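Local coordinates for putative oxidoreductase molybdopterin-binding subunit (Sulfolobus tokodaii, PDB 4ZOH), which probably forms the molybdenum-containing, substrate-oxidising subunit of a xanthine dehydrogenase/aldehyde oxidase family enzyme, binding the pterin cytosine dinucleotide cofactor, at residues I7-I10 / E11-R14; V140-A143 / F144-D148. All blocks are in the same frame, centred on the assembly; numbering follows the deposited sequence.

Contact 1: I7-I10 / E11-R14; sequences IKRI and EDLR
Asp12 OD1 is gripped by two nitrogens of Arg9 at once: NE at 2.8 Å and NH2 at 2.9 Å from that one oxygen. The grip is side-on, and OD1 lies almost exactly in the guanidinium plane, while the carboxylate itself is turned 45° against that plane. NE reaches OD1 from the syn side, somewhat out of the carboxylate plane, whereas NH2 meets it nearly in line with the C-O bond. The Arg9 chain comes back over the turn because it bends at chi3 (-37°), which swings NE and NH2 toward Asp12. Over the centre of one guanidinium face lies Glu11 CB, 3.8 Å above the plane. The Glu11 carboxylate stacks close to parallel with the guanidinium, its OE1 standing 4.0 Å from Arg9 NE well out of plane, so this pair interacts through charge alone; OE1 takes its hydrogen bond from Thr448 on helix 446-458. The backbone carrying these side chains makes a type I beta turn from Arg9 to Asp12, leading into helix 12-16. Its closing bond, Asp12 N to Arg9 O, is weak at 3.4 Å, and a water bridges Arg9 O to Leu13 N. A second water sits between Arg9 N, from which it accepts, and Asp12 OD2, 2.6 Å away. Arg9 NH2 also bonds to the backbone of another protein chain. Arginine suits this buried place because its flat, many-armed cation can serve an aspartate, a stacked glutamate and a neighbouring subunit together; the two nearby carboxylates probably stabilise its positive charge.

Contact 2: V140-A143 / F144-D148; sequences VEKA and FKEAD
Phe144 lies one helical turn after Val140 on the short helix 140-145, which links strands 129-138 and 149-161, the two outermost strands of a five-stranded mixed sheet. The backbone bond from Phe144 N to Val140 O, 3.0 Å, is a regular i to i+4 helix bond. Phe144 CB starts 3.9 Å from Val140 O. With CG anti to the carbonyl carbon (chi1 -76°), the ring turns back toward Val140, and CG stays near the same oxygen. CD1 comes to 3.3 Å from Val140 O, which meets the ring at its edge. CE1 touches Val140 CG2 at 3.7 Å; a branched valine offers the ring a methyl without a long chain to bury. Beyond these segments the ring packs on strand 254-266 and makes a cation-pi contact with Arg276, while small Ala143 lets the helix sit close to Leu273. Lys142 and Glu146 form an i to i+4 pair suited to a surface, with a long salt bridge from NZ to OE2 at 3.7 Å. Lys142 CE lies 3.4 Å from Glu146 OE2. An alanine in place of Glu146 would probably leave the Lys142 ammonium without this mate and its chain end freer to swing. Glu146 CG stands beside its own backbone N, and the extended chain then runs out toward Lys142; Glu146 N bonds to Lys142 O, and CG lies 3.3 Å from the same oxygen.

How the contacts relate
Contact 1 comes first along the chain, and contact 2 follows more than a hundred residues later. Their centres are 55 Å apart, on opposite sides of the chain's centre, and their nearest atoms are about 45 Å from each other. They share no helix or sheet: residues 7-14 run from an N-terminal loop into helix 12-16, whereas 140-148 hold a surface helix in the first of the two molybdopterin cofactor-binding regions of the sequence. Contact 1 lies near both the pterin cytosine dinucleotide and an iron-sulfur cluster, where the chain meets a different protein and, at Leu13, the second copy of this subunit; no other protein chain of the assembly touches contact 2. One therefore belongs to subunit interfaces, the other to the outer layer of a domain.

Contact 1: I7-I10 / E11-R14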
loop_
_atom_site.group_PDB
_atom_site.type_symbol
_atom_site.label_atom_id
_atom_site.label_comp_id
_atom_site.label_asym_id
_atom_site.label_seq_id
_atom_site.Cartn_x
_atom_site.Cartn_y
_atom_site.Cartn_z
ATOM N N ILE A 7 -19.522 26.522 4.742
ATOM C CA ILE A 7 -18.709 25.975 3.634
ATOM C C ILE A 7 -18.856 24.466 3.497
ATOM O O ILE A 7 -18.766 23.725 4.517
ATOM C CB ILE A 7 -17.235 26.387 3.819
ATOM C CG1 ILE A 7 -17.098 27.942 3.808
ATOM C CG2 ILE A 7 -16.343 25.703 2.803
ATOM C CD1 ILE A 7 -17.536 28.673 2.520
ATOM N N LYS A 8 -19.157 23.980 2.287
ATOM C CA LYS A 8 -19.387 22.528 2.123
ATOM C C LYS A 8 -18.037 21.748 2.295
ATOM O O LYS A 8 -16.968 22.311 2.064
ATOM C CB LYS A 8 -20.043 22.195 0.783
ATOM C CG LYS A 8 -21.471 22.760 0.620
ATOM C CD LYS A 8 -21.983 22.601 -0.799
ATOM C CE LYS A 8 -21.211 23.371 -1.871
ATOM N NZ LYS A 8 -21.487 24.847 -1.972
ATOM N N ARG A 9 -18.103 20.458 2.615
ATOM C CA ARG A 9 -16.888 19.698 3.105
ATOM C C ARG A 9 -15.949 19.415 1.965
ATOM O O ARG A 9 -16.335 18.841 0.876
ATOM C CB ARG A 9 -17.279 18.394 3.821
ATOM C CG ARG A 9 -17.959 18.654 5.169
ATOM C CD ARG A 9 -17.748 17.510 6.168
ATOM N NE ARG A 9 -17.761 16.170 5.516
ATOM C CZ ARG A 9 -17.290 15.054 6.043
ATOM N NH1 ARG A 9 -16.851 15.045 7.343
ATOM N NH2 ARG A 9 -17.310 13.918 5.316
ATOM N N ILE A 10 -14.723 19.857 2.175
ATOM C CA ILE A 10 -13.616 19.410 1.323
ATOM C C ILE A 10 -13.401 17.867 1.439
ATOM O O ILE A 10 -12.783 17.269 0.581
ATOM C CB ILE A 10 -12.289 20.177 1.601
ATOM C CG1 ILE A 10 -11.640 19.752 2.943
ATOM C CG2 ILE A 10 -12.504 21.686 1.505
ATOM C CD1 ILE A 10 -10.379 20.557 3.307
ATOM N N GLU A 11 -13.860 17.256 2.524
ATOM C CA GLU A 11 -13.628 15.806 2.736
ATOM C C GLU A 11 -14.533 14.962 1.832
ATOM O O GLU A 11 -14.207 13.783 1.649
ATOM C CB GLU A 11 -13.866 15.375 4.223
ATOM C CG GLU A 11 -12.986 16.078 5.287
ATOM C CD GLU A 11 -13.512 17.410 5.814
ATOM O OE1 GLU A 11 -14.276 18.126 5.088
ATOM O OE2 GLU A 11 -13.088 17.803 6.956
ATOM N N ASP A 12 -15.644 15.527 1.289
ATOM C CA ASP A 12 -16.706 14.651 0.734
ATOM C C ASP A 12 -16.347 13.901 -0.531
ATOM O O ASP A 12 -16.748 12.714 -0.692
ATOM C CB ASP A 12 -18.027 15.405 0.546
ATOM C CG ASP A 12 -18.668 15.761 1.848
ATOM O OD1 ASP A 12 -18.196 15.233 2.885
ATOM O OD2 ASP A 12 -19.652 16.541 1.851
ATOM N N LEU A 13 -15.532 14.534 -1.384
ATOM C CA LEU A 13 -15.357 14.007 -2.750
ATOM C C LEU A 13 -14.830 12.575 -2.782
ATOM O O LEU A 13 -15.399 11.713 -3.474
ATOM C CB LEU A 13 -14.509 14.936 -3.658
ATOM C CG LEU A 13 -14.318 14.420 -5.114
ATOM C CD1 LEU A 13 -15.663 14.320 -5.829
ATOM C CD2 LEU A 13 -13.366 15.279 -5.967
ATOM N N ARG A 14 -13.771 12.308 -1.998
ATOM C CA ARG A 14 -13.200 10.939 -1.968
ATOM C C ARG A 14 -14.208 9.928 -1.475
ATOM O O ARG A 14 -14.217 8.782 -1.920
ATOM C CB ARG A 14 -11.996 10.877 -1.003
ATOM C CG ARG A 14 -10.860 11.775 -1.383
ATOM C CD ARG A 14 -9.882 11.978 -0.188
ATOM N NE ARG A 14 -9.260 10.707 0.174
ATOM C CZ ARG A 14 -9.476 10.043 1.314
ATOM N NH1 ARG A 14 -10.281 10.538 2.302
ATOM N NH2 ARG A 14 -8.841 8.869 1.462
HETATM O O HOH W 1 -20.627 18.854 2.683
HETATM O O HOH W 2 -15.601 17.431 -1.195
HETATM O O HOH W 3 -12.399 14.508 -0.826
#

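Contact 2: V140-A143 / F144-D148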
loop_
_atom_site.group_PDB
_atom_site.type_symbol
_atom_site.label_atom_id
_atom_site.label_comp_id
_atom_site.label_asym_id
_atom_site.label_seq_id
_atom_site.Cartn_x
_atom_site.Cartn_y
_atom_site.Cartn_z
ATOM N N VAL A 140 -23.592 22.388 52.318
ATOM C CA VAL A 140 -24.690 21.398 52.155
ATOM C C VAL A 140 -25.595 21.349 53.370
ATOM O O VAL A 140 -26.809 21.060 53.250
ATOM C CB VAL A 140 -24.196 19.955 51.766
ATOM C CG1 VAL A 140 -23.472 19.268 52.925
ATOM C CG2 VAL A 140 -25.345 19.054 51.340
ATOM N N GLU A 141 -25.000 21.630 54.544
ATOM C CA GLU A 141 -25.735 21.586 55.811
ATOM C C GLU A 141 -26.843 22.631 55.895
ATOM O O GLU A 141 -27.978 22.324 56.295
ATOM C CB GLU A 141 -24.757 21.747 56.975
ATOM C CG GLU A 141 -24.435 20.489 57.787
ATOM C CD GLU A 141 -24.524 19.167 57.055
ATOM O OE1 GLU A 141 -25.633 18.558 57.048
ATOM O OE2 GLU A 141 -23.470 18.712 56.533
ATOM N N LYS A 142 -26.461 23.844 55.517
ATOM C CA LYS A 142 -27.316 24.982 55.351
ATOM C C LYS A 142 -28.430 24.737 54.329
ATOM O O LYS A 142 -29.590 25.163 54.566
ATOM C CB LYS A 142 -26.446 26.180 54.925
ATOM C CG LYS A 142 -27.211 27.448 54.581
ATOM C CD LYS A 142 -26.256 28.576 54.249
ATOM C CE LYS A 142 -26.996 29.916 54.226
ATOM N NZ LYS A 142 -27.163 30.409 52.843
ATOM N N ALA A 143 -28.082 24.078 53.203
ATOM C CA ALA A 143 -29.071 23.701 52.203
ATOM C C ALA A 143 -30.120 22.799 52.768
ATOM O O ALA A 143 -31.297 23.006 52.514
ATOM C CB ALA A 143 -28.423 23.009 50.970
ATOM N N PHE A 144 -29.716 21.731 53.436
ATOM C CA PHE A 144 -30.718 20.816 53.943
ATOM C C PHE A 144 -31.418 21.392 55.196
ATOM O O PHE A 144 -32.514 20.933 55.529
ATOM C CB PHE A 144 -30.184 19.403 54.151
ATOM C CG PHE A 144 -30.033 18.632 52.863
ATOM C CD1 PHE A 144 -29.026 18.969 51.945
ATOM C CD2 PHE A 144 -30.923 17.610 52.541
ATOM C CE1 PHE A 144 -28.914 18.292 50.721
ATOM C CE2 PHE A 144 -30.831 16.950 51.312
ATOM C CZ PHE A 144 -29.818 17.269 50.409
ATOM N N LYS A 145 -30.813 22.402 55.848
ATOM C CA LYS A 145 -31.431 23.054 57.041
ATOM C C LYS A 145 -32.621 23.900 56.589
ATOM O O LYS A 145 -33.735 23.698 57.069
ATOM C CB LYS A 145 -30.430 23.935 57.834
ATOM C CG LYS A 145 -30.834 24.285 59.264
ATOM C CD LYS A 145 -30.593 23.102 60.215
ATOM C CE LYS A 145 -31.557 23.078 61.408
ATOM N NZ LYS A 145 -31.461 24.309 62.250
ATOM N N GLU A 146 -32.346 24.796 55.638
ATOM C CA GLU A 146 -33.283 25.722 54.970
ATOM C C GLU A 146 -34.365 25.132 54.036
ATOM O O GLU A 146 -35.138 25.889 53.471
ATOM C CB GLU A 146 -32.481 26.740 54.159
ATOM C CG GLU A 146 -31.654 27.722 54.958
ATOM C CD GLU A 146 -30.835 28.664 54.077
ATOM O OE1 GLU A 146 -30.682 28.411 52.847
ATOM O OE2 GLU A 146 -30.319 29.673 54.613
ATOM N N ALA A 147 -34.421 23.819 53.867
ATOM C CA ALA A 147 -35.283 23.204 52.860
ATOM C C ALA A 147 -36.641 23.007 53.433
ATOM O O ALA A 147 -36.748 22.638 54.598
ATOM C CB ALA A 147 -34.750 21.853 52.446
ATOM N N ASP A 148 -37.685 23.163 52.611
ATOM C CA ASP A 148 -39.049 22.884 53.086
ATOM C C ASP A 148 -39.353 21.410 52.957
ATOM O O ASP A 148 -40.225 20.866 53.639
ATOM C CB ASP A 148 -40.106 23.796 52.382
ATOM C CG ASP A 148 -39.770 25.286 52.538
ATOM O OD1 ASP A 148 -39.359 25.690 53.661
ATOM O OD2 ASP A 148 -39.882 26.057 51.555
#